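Local coordinates for protein L-asparagine oxygenase (Streptomyces coelicolor, PDB 2OG5) that catalyses the iron(II)- and 2-oxoglutarate-dependent 3-hydroxylation of L-asparagine to (2S,3S)-3-hydroxyasparagine, a building block of the calcium-dependent lipopeptide antibiotic of this organism, at residues A71-W76 with T136-G141. Sequence-based numbering, arbitrary orientation.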
loop_
_atom_site.group_PDB
_atom_site.type_symbol
_atom_site.label_atom_id
_atom_site.label_comp_id
_atom_site.label_asym_id
_atom_site.label_seq_id
_atom_site.Cartn_x
_atom_site.Cartn_y
_atom_site.Cartn_z
ATOM N N ALA A 71 0.036 -21.422 4.537
ATOM C CA ALA A 71 -0.496 -21.988 3.288
ATOM C C ALA A 71 -0.286 -21.019 2.121
ATOM O O ALA A 71 0.045 -21.430 1.005
ATOM C CB ALA A 71 -1.966 -22.337 3.429
ATOM N N ALA A 72 -0.461 -19.722 2.382
ATOM C CA ALA A 72 -0.258 -18.703 1.352
ATOM C C ALA A 72 1.207 -18.661 0.917
ATOM O O ALA A 72 1.513 -18.542 -0.268
ATOM C CB ALA A 72 -0.723 -17.332 1.863
ATOM N N ARG A 73 2.119 -18.743 1.880
ATOM C CA ARG A 73 3.555 -18.773 1.572
ATOM C C ARG A 73 3.897 -19.960 0.675
ATOM O O ARG A 73 4.585 -19.816 -0.329
ATOM C CB ARG A 73 4.360 -18.844 2.870
ATOM C CG ARG A 73 5.866 -18.736 2.700
ATOM C CD ARG A 73 6.579 -18.725 4.048
ATOM N NE ARG A 73 6.187 -17.513 4.760
ATOM C CZ ARG A 73 5.424 -17.445 5.841
ATOM N NH1 ARG A 73 4.950 -18.537 6.450
ATOM N NH2 ARG A 73 5.141 -16.239 6.320
ATOM N N ASN A 74 3.405 -21.133 1.045
ATOM C CA ASN A 74 3.634 -22.327 0.240
ATOM C C ASN A 74 3.008 -22.216 -1.148
ATOM O O ASN A 74 3.612 -22.621 -2.144
ATOM C CB ASN A 74 3.119 -23.562 0.980
ATOM C CG ASN A 74 3.994 -23.927 2.180
ATOM O OD1 ASN A 74 3.484 -24.331 3.234
ATOM N ND2 ASN A 74 5.307 -23.792 2.023
ATOM N N ALA A 75 1.807 -21.656 -1.223
ATOM C CA ALA A 75 1.107 -21.512 -2.503
ATOM C C ALA A 75 1.802 -20.496 -3.412
ATOM O O ALA A 75 1.813 -20.658 -4.629
ATOM C CB ALA A 75 -0.357 -21.129 -2.275
ATOM N N TRP A 76 2.397 -19.456 -2.830
ATOM C CA TRP A 76 3.160 -18.501 -3.630
ATOM C C TRP A 76 4.199 -19.222 -4.498
ATOM O O TRP A 76 4.411 -18.890 -5.656
ATOM C CB TRP A 76 3.856 -17.473 -2.733
ATOM C CG TRP A 76 4.863 -16.687 -3.480
ATOM C CD1 TRP A 76 6.214 -16.846 -3.445
ATOM C CD2 TRP A 76 4.602 -15.653 -4.433
ATOM N NE1 TRP A 76 6.814 -15.961 -4.299
ATOM C CE2 TRP A 76 5.848 -15.213 -4.921
ATOM C CE3 TRP A 76 3.438 -15.051 -4.920
ATOM C CZ2 TRP A 76 5.959 -14.186 -5.869
ATOM C CZ3 TRP A 76 3.552 -14.034 -5.850
ATOM C CH2 TRP A 76 4.799 -13.617 -6.317
ATOM N N THR A 136 1.211 -12.944 -2.476
ATOM C CA THR A 136 2.173 -11.962 -2.978
ATOM C C THR A 136 2.995 -11.359 -1.839
ATOM O O THR A 136 4.199 -11.146 -1.983
ATOM C CB THR A 136 1.496 -10.841 -3.773
ATOM O OG1 THR A 136 0.657 -11.425 -4.782
ATOM C CG2 THR A 136 2.534 -9.935 -4.432
ATOM N N ALA A 137 2.357 -11.090 -0.703
ATOM C CA ALA A 137 3.075 -10.561 0.453
ATOM C C ALA A 137 4.185 -11.505 0.891
ATOM O O ALA A 137 5.291 -11.077 1.213
ATOM C CB ALA A 137 2.109 -10.316 1.617
ATOM N N CYS A 138 3.884 -12.803 0.897
ATOM C CA CYS A 138 4.880 -13.801 1.272
ATOM C C CYS A 138 6.006 -13.957 0.246
ATOM O O CYS A 138 7.092 -14.445 0.582
ATOM C CB CYS A 138 4.208 -15.154 1.530
ATOM S SG CYS A 138 3.221 -15.219 3.013
ATOM N N GLY A 139 5.750 -13.596 -1.010
ATOM C CA GLY A 139 6.782 -13.547 -2.031
ATOM C C GLY A 139 7.732 -12.373 -1.901
ATOM O O GLY A 139 8.937 -12.505 -2.169
ATOM N N LEU A 140 7.210 -11.212 -1.506
ATOM C CA LEU A 140 8.023 -10.001 -1.368
ATOM C C LEU A 140 8.691 -9.870 0.000
ATOM O O LEU A 140 9.649 -9.118 0.166
ATOM C CB LEU A 140 7.175 -8.757 -1.634
ATOM C CG LEU A 140 6.889 -8.463 -3.098
ATOM C CD1 LEU A 140 5.842 -7.356 -3.218
ATOM C CD2 LEU A 140 8.173 -8.077 -3.828
ATOM N N GLY A 141 8.157 -10.573 0.994
ATOM C CA GLY A 141 8.635 -10.461 2.367
ATOM C C GLY A 141 7.653 -11.236 3.219
ATOM O O GLY A 141 7.563 -12.450 3.083
HETATM O O HOH W 1 7.365 -15.311 3.532
#
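W76 and G139 illustrate how a glycine lets an indole lie directly on a helix backbone. A chi1 of 167° sets W76 CG opposite the backbone N and turns the indole toward the last turn of helix 128-140. There CA of G139 sits over one face of the five-membered ring, 3.5 Å from its centroid, as a CH-pi contact. That CA comes within 3.3 Å of W76 NE1, closeness that the lack of a CB permits. The benzo end of the indole continues along the same helix, its CZ3 3.8 Å from T136 CA, while the T136 hydroxyl bonds back to the carbonyl of V132.

Nonpolar packing follows one turn earlier on helix 66-76. C138 lays its CB 3.7 Å from CA of R73, and its SG rests beside R73 CB; the two helix segments cross here at -73°.

Polar links gather at the C-terminal end of helix 128-140. The R73 chain, bent at chi3, extends past the cysteine sulfur, and its NE gives a 2.8 Å hydrogen bond to a water in the guanidinium plane, which can donate to G141 O at 2.9 Å. R73 NH2 forms a salt bridge with D142 and bonds to the Y348 hydroxyl.

Nonpolar packing thus joins two helices of this jelly-roll oxygenase directly, whereas water links R73 to G141 just past the helix end and charge links it to D142, where strand 142-146 begins.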